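Local structure of major pilin backbone protein T-antigen, T13 (Streptococcus pyogenes, 6BBT) at residues L159-Q164 with F213-H218; Y232-D237 with Y258-L263; T244-K249 with D271-T276. The protein forms the backbone of the streptococcal pilus, probably as a polymer of two-domain subunits, each toughened by intramolecular isopeptide bonds, and carries the serotype-defining T-antigen surface. All blocks are in the same frame, centred on the assembly; numbering follows the deposited sequence.

Contact 1. Residues L159-Q164 with F213-H218; sequences LKIEKQ and FTLHDH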
# COMPACT_ATOMS: atom_id res chain seq x y z
N LEU A 159 -15.48 -0.74 8.85
CA LEU A 159 -16.26 0.08 9.74
C LEU A 159 -17.70 -0.41 9.72
O LEU A 159 -18.32 -0.49 8.68
CB LEU A 159 -16.21 1.54 9.28
CG LEU A 159 -17.10 2.54 10.04
CD1 LEU A 159 -16.71 2.58 11.51
CD2 LEU A 159 -17.00 3.93 9.44
N LYS A 160 -18.22 -0.75 10.89
CA LYS A 160 -19.62 -1.07 11.06
C LYS A 160 -20.27 0.07 11.84
O LYS A 160 -19.67 0.60 12.80
CB LYS A 160 -19.77 -2.40 11.79
CG LYS A 160 -21.20 -2.78 12.11
CD LYS A 160 -21.26 -4.20 12.64
CE LYS A 160 -22.61 -4.49 13.26
NZ LYS A 160 -22.69 -5.94 13.61
N ILE A 161 -21.47 0.47 11.42
CA ILE A 161 -22.23 1.51 12.07
C ILE A 161 -23.59 0.91 12.41
O ILE A 161 -24.30 0.43 11.52
CB ILE A 161 -22.40 2.75 11.17
CG1 ILE A 161 -21.03 3.35 10.82
CG2 ILE A 161 -23.25 3.82 11.86
CD1 ILE A 161 -21.07 4.40 9.74
N GLU A 162 -23.94 0.94 13.69
CA GLU A 162 -25.23 0.43 14.15
C GLU A 162 -26.01 1.49 14.91
O GLU A 162 -25.42 2.30 15.63
CB GLU A 162 -25.02 -0.77 15.04
CG GLU A 162 -26.29 -1.56 15.26
CD GLU A 162 -26.15 -2.60 16.32
OE1 GLU A 162 -25.06 -3.22 16.40
OE2 GLU A 162 -27.14 -2.80 17.07
N LYS A 163 -27.34 1.42 14.79
CA LYS A 163 -28.25 2.29 15.52
C LYS A 163 -28.89 1.53 16.68
O LYS A 163 -29.38 0.41 16.50
CB LYS A 163 -29.33 2.82 14.58
CG LYS A 163 -30.36 3.76 15.21
CD LYS A 163 -29.79 5.13 15.57
CE LYS A 163 -30.68 5.82 16.59
NZ LYS A 163 -30.24 7.19 16.96
N GLN A 164 -28.87 2.14 17.87
CA GLN A 164 -29.67 1.66 19.00
C GLN A 164 -30.56 2.76 19.54
O GLN A 164 -30.17 3.93 19.59
CB GLN A 164 -28.78 1.05 20.08
CG GLN A 164 -28.80 -0.47 20.02
CD GLN A 164 -27.57 -1.10 20.62
OE1 GLN A 164 -26.95 -0.55 21.53
NE2 GLN A 164 -27.21 -2.28 20.11
N PHE A 213 -27.76 7.64 4.21
CA PHE A 213 -28.47 6.38 4.43
C PHE A 213 -29.30 6.48 5.71
O PHE A 213 -29.15 7.44 6.48
CB PHE A 213 -27.49 5.21 4.51
CG PHE A 213 -26.55 5.28 5.69
CD1 PHE A 213 -25.36 5.98 5.60
CD2 PHE A 213 -26.87 4.66 6.90
CE1 PHE A 213 -24.50 6.07 6.69
CE2 PHE A 213 -26.02 4.73 7.98
CZ PHE A 213 -24.84 5.44 7.88
N THR A 214 -30.16 5.49 5.93
CA THR A 214 -30.99 5.46 7.13
C THR A 214 -30.78 4.18 7.89
O THR A 214 -30.42 3.17 7.31
CB THR A 214 -32.50 5.59 6.80
OG1 THR A 214 -32.95 4.40 6.14
CG2 THR A 214 -32.76 6.79 5.90
N LEU A 215 -30.98 4.25 9.21
CA LEU A 215 -31.03 3.07 10.06
C LEU A 215 -32.16 3.21 11.07
O LEU A 215 -32.43 4.32 11.56
CB LEU A 215 -29.71 2.89 10.84
CG LEU A 215 -28.42 2.71 10.05
CD1 LEU A 215 -27.23 2.80 11.00
CD2 LEU A 215 -28.42 1.37 9.30
N HIS A 216 -32.81 2.10 11.39
CA HIS A 216 -33.73 2.04 12.55
C HIS A 216 -33.07 1.22 13.65
O HIS A 216 -31.97 0.71 13.45
CB HIS A 216 -35.12 1.47 12.17
CG HIS A 216 -35.07 0.17 11.43
ND1 HIS A 216 -34.72 -1.01 12.05
CD2 HIS A 216 -35.30 -0.13 10.13
CE1 HIS A 216 -34.74 -1.99 11.15
NE2 HIS A 216 -35.08 -1.48 9.99
N ASP A 217 -33.72 1.12 14.81
CA ASP A 217 -33.18 0.38 15.95
C ASP A 217 -32.65 -0.98 15.53
O ASP A 217 -33.31 -1.72 14.80
CB ASP A 217 -34.25 0.21 17.05
CG ASP A 217 -33.69 -0.33 18.37
OD1 ASP A 217 -32.54 -0.05 18.74
OD2 ASP A 217 -34.44 -1.02 19.07
N HIS A 218 -31.42 -1.27 15.95
CA HIS A 218 -30.72 -2.54 15.69
C HIS A 218 -30.29 -2.81 14.25
O HIS A 218 -29.72 -3.86 13.99
CB HIS A 218 -31.47 -3.74 16.34
CG HIS A 218 -31.22 -3.84 17.81
ND1 HIS A 218 -32.14 -3.42 18.76
CD2 HIS A 218 -30.13 -4.24 18.50
CE1 HIS A 218 -31.63 -3.60 19.96
NE2 HIS A 218 -30.41 -4.09 19.84
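Lys-163 gives up more surface to this contact than any other residue, with the root of its side chain rather than the tip. Its CB points toward the other segment, 3.6 Å from O of His-216 and 3.8 Å from CB of Leu-215. With CG anti to the backbone N, a bend at chi2 (71°) then leads the chain away to NZ, which is covalently joined to CG of Asn-277. This is an intramolecular Lys-Asn isopeptide bond, and OE1 of Glu-236 is weakly hydrogen-bonded to the same nitrogen, consistent with the glutamate that promotes bond formation in related pilins. Strand 159-164 and strand 213-215 belong to opposing sheets of a transthyretin-like beta sandwich; the segment axes approach to 8.1 Å at 48°, so side chains bridge the layers. Leu-215 does much of this, crossing Ile-161 at about a right angle with CD1 4.2 Å from CG2 of Ile-161. Beyond the strand, the turn brings the backbone N of His-218 to O of Lys-163 at 2.7 Å, a short but bent hydrogen bond (141°) with the donor above the carbonyl plane. The imidazole of His-218 receives CG of Gln-164 over one face, a CH-pi contact 4.2 Å from the ring centroid, while OE2 of Glu-162 lies 3.6 Å from CD2 of His-218 and takes a weak hydrogen bond from NE2 of Gln-164.

Contact 2. Residues Y232-D237 with Y258-L263; sequences YKLTED and YVLGNL
A type II turn from Val-259 to Asn-262, closed by the bond from N of Asn-262 to O of Val-259, presents its third residue, Gly-261, to strand 232-236, where N of Gly-261 donates to O of Leu-234 at 2.8 Å. At its backbone angles, with phi positive at 97°, the site by itself calls for glycine, and CG2 of Thr-235 packs 3.6 Å from CA of Gly-261. Next to this bond, Tyr-258 holds CG anti to its backbone N, and the ring reaches the strand with its hydroxyl leading. OH of Tyr-258 accepts an almost straight bond (174°) from N of Leu-234 at 3.0 Å and donates to O of Asn-262 at 2.6 Å, in that carbonyl's plane. CB of Lys-233 rests 3.4 Å from the same Asn-262 oxygen. On the inner side, Leu-260 and Leu-234 run alongside each other, CD2 of Leu-260 lying 4.2 Å from CD2 of Leu-234. CD1 of Leu-260 meets CB of Glu-236, whose OE2 is hydrogen-bonded to OG1 of Thr-244. With the backbone N and O of Leu-234 both engaged, the tyrosine hydroxyl stands in for a backbone acceptor; its short donated bond plausibly strengthens it as an acceptor.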
# COMPACT_ATOMS: atom_id res chain seq x y z
N TYR A 232 -12.81 9.74 7.93
CA TYR A 232 -14.24 9.82 7.68
C TYR A 232 -14.94 10.65 8.75
O TYR A 232 -14.43 10.82 9.84
CB TYR A 232 -14.88 8.43 7.62
CG TYR A 232 -14.80 7.63 8.91
CD1 TYR A 232 -15.77 7.76 9.90
CD2 TYR A 232 -13.75 6.74 9.13
CE1 TYR A 232 -15.71 7.03 11.08
CE2 TYR A 232 -13.68 6.00 10.31
CZ TYR A 232 -14.65 6.15 11.27
OH TYR A 232 -14.59 5.41 12.44
N LYS A 233 -16.12 11.15 8.42
CA LYS A 233 -16.98 11.69 9.44
C LYS A 233 -18.42 11.23 9.24
O LYS A 233 -18.90 11.08 8.11
CB LYS A 233 -16.87 13.20 9.54
CG LYS A 233 -17.36 13.98 8.37
CD LYS A 233 -17.40 15.47 8.67
CE LYS A 233 -16.02 16.10 8.65
NZ LYS A 233 -16.10 17.56 8.33
N LEU A 234 -19.07 10.96 10.37
CA LEU A 234 -20.44 10.47 10.40
C LEU A 234 -21.26 11.49 11.16
O LEU A 234 -20.86 11.94 12.22
CB LEU A 234 -20.51 9.12 11.11
CG LEU A 234 -21.91 8.50 11.23
CD1 LEU A 234 -22.46 8.12 9.86
CD2 LEU A 234 -21.87 7.29 12.16
N THR A 235 -22.41 11.86 10.61
CA THR A 235 -23.37 12.68 11.32
C THR A 235 -24.74 12.02 11.26
O THR A 235 -24.97 11.13 10.45
CB THR A 235 -23.48 14.08 10.71
OG1 THR A 235 -23.86 13.96 9.34
CG2 THR A 235 -22.18 14.82 10.77
N GLU A 236 -25.62 12.45 12.16
CA GLU A 236 -27.02 12.03 12.14
C GLU A 236 -27.85 13.28 12.19
O GLU A 236 -27.60 14.15 13.01
CB GLU A 236 -27.36 11.13 13.35
CG GLU A 236 -28.73 10.43 13.25
CD GLU A 236 -29.21 9.85 14.57
OE1 GLU A 236 -29.00 8.64 14.81
OE2 GLU A 236 -29.81 10.60 15.38
N ASP A 237 -28.86 13.38 11.35
CA ASP A 237 -29.81 14.49 11.46
C ASP A 237 -30.48 14.53 12.84
O ASP A 237 -30.72 13.47 13.45
CB ASP A 237 -30.86 14.41 10.36
CG ASP A 237 -30.28 14.62 8.98
OD1 ASP A 237 -29.12 15.06 8.87
OD2 ASP A 237 -30.98 14.36 7.99
N TYR A 258 -17.40 8.78 20.41
CA TYR A 258 -17.24 9.39 19.10
C TYR A 258 -18.24 10.54 19.04
O TYR A 258 -19.44 10.33 19.23
CB TYR A 258 -17.47 8.38 17.96
CG TYR A 258 -17.49 9.06 16.62
CD1 TYR A 258 -16.31 9.63 16.10
CD2 TYR A 258 -18.66 9.23 15.90
CE1 TYR A 258 -16.33 10.34 14.90
CE2 TYR A 258 -18.68 9.90 14.68
CZ TYR A 258 -17.52 10.46 14.18
OH TYR A 258 -17.55 11.17 13.00
N VAL A 259 -17.74 11.75 18.80
CA VAL A 259 -18.57 12.93 18.61
C VAL A 259 -18.93 13.03 17.14
O VAL A 259 -18.06 13.23 16.28
CB VAL A 259 -17.81 14.21 19.01
CG1 VAL A 259 -18.64 15.46 18.70
CG2 VAL A 259 -17.45 14.15 20.49
N LEU A 260 -20.23 12.94 16.85
CA LEU A 260 -20.73 12.95 15.49
C LEU A 260 -20.35 14.25 14.84
O LEU A 260 -20.49 15.30 15.45
CB LEU A 260 -22.26 12.77 15.48
CG LEU A 260 -22.84 11.42 15.93
CD1 LEU A 260 -24.35 11.48 15.94
CD2 LEU A 260 -22.39 10.31 15.03
N GLY A 261 -19.86 14.19 13.60
CA GLY A 261 -19.30 15.36 12.89
C GLY A 261 -17.78 15.51 12.94
O GLY A 261 -17.22 16.31 12.18
N ASN A 262 -17.12 14.74 13.81
CA ASN A 262 -15.66 14.77 13.93
C ASN A 262 -14.99 13.82 12.94
O ASN A 262 -15.50 12.75 12.67
CB ASN A 262 -15.19 14.38 15.35
CG ASN A 262 -15.31 15.53 16.35
OD1 ASN A 262 -14.38 15.76 17.11
ND2 ASN A 262 -16.43 16.22 16.38
N LEU A 263 -13.82 14.20 12.44
CA LEU A 263 -13.00 13.33 11.60
C LEU A 263 -12.41 12.22 12.42
O LEU A 263 -11.89 12.48 13.50
CB LEU A 263 -11.85 14.07 10.93
CG LEU A 263 -12.11 14.76 9.60
CD1 LEU A 263 -10.78 15.31 9.09
CD2 LEU A 263 -12.76 13.84 8.57

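Contact 3. Residues T244-K249 with D271-T276; sequences TTATLK and DEIVVT
Strands 244-249 and 271-276 are antiparallel neighbours in one sheet of the domain's transthyretin-like beta sandwich, their segment axes approaching to 4.6 Å at 163°. Three hydrogen-bonded pairs, Thr-245 with Thr-276, Thr-247 with Val-274 and Lys-249 with Glu-272, supply six bonds in all; that from N of Lys-249 to O of Glu-272, at 2.8 Å and 170°, is the straightest. The non-hydrogen-bonded pairs alternate with them, and CA-H...O contacts run alongside, such as CA of Ala-246 to O of Val-274 at 3.2 Å. The side chains of these pairs form the buried face. Leu-248, with CG anti to its backbone N, lays CD1 3.7 Å from CG1 of Ile-273, and the same methyl lies close against the carboxylate carbon of Asp-271. Ala-246, with only a methyl to offer, lets CB touch both CG2 of Ile-273 and CG2 of Val-275. At the end of the ladder CG2 of Thr-244 packs 3.5 Å from CG1 of Val-275.

A second shell fixes these groups. OD2 of Asp-271 is hydrogen-bonded to OH of Tyr-232, from the facing sheet. Thr-244 has CG2 anti to the backbone N and OG1 beside it (chi1 -54°); the hydroxyl is hydrogen-bonded to OD1 of Asn-277 and OE2 of Glu-236, tying this strand to the isopeptide site. The opposite face bears Thr-245, Thr-247, Lys-249, Glu-272, Val-274 and Thr-276, and is wetted by two ordered waters. Thr-245 and Thr-247 both put OG1 in the crowded position between N and the carbonyl carbon, and a water bridges each to the partner strand. One such water bonds OG1 of Thr-247 at 2.9 Å and donates to O of Glu-272, also at 2.9 Å.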
# COMPACT_ATOMS: atom_id res chain seq x y z
N THR A 244 -28.81 12.21 20.94
CA THR A 244 -27.97 11.24 20.23
C THR A 244 -26.54 11.31 20.73
O THR A 244 -25.97 12.40 20.89
CB THR A 244 -28.01 11.54 18.73
OG1 THR A 244 -29.38 11.59 18.29
CG2 THR A 244 -27.24 10.50 17.93
N THR A 245 -25.97 10.15 20.99
CA THR A 245 -24.56 10.01 21.38
C THR A 245 -24.01 8.80 20.63
O THR A 245 -24.78 8.00 20.10
CB THR A 245 -24.40 9.80 22.90
OG1 THR A 245 -25.14 8.65 23.31
CG2 THR A 245 -24.91 11.00 23.69
N ALA A 246 -22.69 8.67 20.58
CA ALA A 246 -22.09 7.57 19.85
C ALA A 246 -20.80 7.13 20.51
O ALA A 246 -20.14 7.94 21.17
CB ALA A 246 -21.85 7.96 18.40
N THR A 247 -20.48 5.85 20.36
CA THR A 247 -19.23 5.28 20.84
C THR A 247 -18.50 4.63 19.67
O THR A 247 -19.14 4.13 18.73
CB THR A 247 -19.47 4.22 21.96
OG1 THR A 247 -20.31 3.19 21.47
CG2 THR A 247 -20.15 4.84 23.18
N LEU A 248 -17.18 4.66 19.72
CA LEU A 248 -16.33 4.01 18.74
C LEU A 248 -15.56 2.93 19.47
O LEU A 248 -14.85 3.21 20.44
CB LEU A 248 -15.38 5.02 18.09
CG LEU A 248 -14.25 4.46 17.21
CD1 LEU A 248 -14.82 3.72 16.01
CD2 LEU A 248 -13.34 5.59 16.75
N LYS A 249 -15.70 1.70 18.99
CA LYS A 249 -14.99 0.53 19.49
C LYS A 249 -13.94 0.17 18.43
O LYS A 249 -14.31 -0.10 17.30
CB LYS A 249 -16.00 -0.60 19.70
CG LYS A 249 -15.45 -1.93 20.19
CD LYS A 249 -15.08 -1.89 21.66
CE LYS A 249 -14.24 -3.10 22.06
NZ LYS A 249 -14.95 -4.39 21.85
N ASP A 271 -13.28 -1.12 13.19
CA ASP A 271 -14.06 -0.11 13.96
C ASP A 271 -15.54 -0.54 14.01
O ASP A 271 -16.09 -1.04 13.01
CB ASP A 271 -14.05 1.27 13.28
CG ASP A 271 -12.75 2.09 13.49
OD1 ASP A 271 -11.86 1.64 14.26
OD2 ASP A 271 -12.68 3.22 12.84
N GLU A 272 -16.18 -0.33 15.15
CA GLU A 272 -17.64 -0.31 15.21
C GLU A 272 -18.11 0.93 15.96
O GLU A 272 -17.68 1.20 17.09
CB GLU A 272 -18.23 -1.56 15.85
CG GLU A 272 -19.75 -1.57 15.68
CD GLU A 272 -20.46 -2.74 16.33
OE1 GLU A 272 -19.78 -3.62 16.90
OE2 GLU A 272 -21.72 -2.76 16.25
N ILE A 273 -19.00 1.68 15.30
CA ILE A 273 -19.65 2.82 15.89
C ILE A 273 -21.07 2.43 16.22
O ILE A 273 -21.79 1.90 15.36
CB ILE A 273 -19.63 4.05 14.95
CG1 ILE A 273 -18.19 4.56 14.77
CG2 ILE A 273 -20.51 5.17 15.50
CD1 ILE A 273 -18.03 5.71 13.79
N VAL A 274 -21.48 2.67 17.46
CA VAL A 274 -22.85 2.45 17.91
C VAL A 274 -23.39 3.82 18.22
O VAL A 274 -22.85 4.53 19.07
CB VAL A 274 -22.93 1.53 19.15
CG1 VAL A 274 -24.39 1.35 19.57
CG2 VAL A 274 -22.31 0.18 18.87
N VAL A 275 -24.42 4.23 17.47
CA VAL A 275 -25.07 5.51 17.67
C VAL A 275 -26.35 5.26 18.44
O VAL A 275 -27.21 4.53 17.98
CB VAL A 275 -25.41 6.16 16.32
CG1 VAL A 275 -26.10 7.51 16.51
CG2 VAL A 275 -24.16 6.28 15.46
N THR A 276 -26.46 5.87 19.62
CA THR A 276 -27.60 5.65 20.52
C THR A 276 -28.50 6.86 20.49
O THR A 276 -28.05 7.97 20.78
CB THR A 276 -27.12 5.37 21.94
OG1 THR A 276 -26.40 4.14 21.92
CG2 THR A 276 -28.32 5.24 22.94
O HOH W 1 -27.79 8.84 23.49
O HOH W 2 -18.96 1.33 19.74

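In the fold
Centres lie about 9 Å apart for contacts 1 and 3, 10 Å for contacts 2 and 3 and 13 Å for contacts 1 and 2, all in the C-terminal domain. Strand 159-164 of contact 1 lies beside strand 271-276 of contact 3 in one sheet: O of Lys-160 meets N of Ile-273 and O of Glu-162 meets N of Val-275, each at 2.8 Å, probable hydrogen bonds. Strand 232-236 of contact 2 lies in the facing sheet, with 213-215 of contact 1, and CD2 of Leu-234 comes 3.7 Å from CG2 of Ile-161. N of Tyr-258, 3.0 Å from O of Ala-246, probably ties the turn to contact 3. Lys-163, Glu-236 and Thr-244, one from each contact, meet Asn-277 at the isopeptide site.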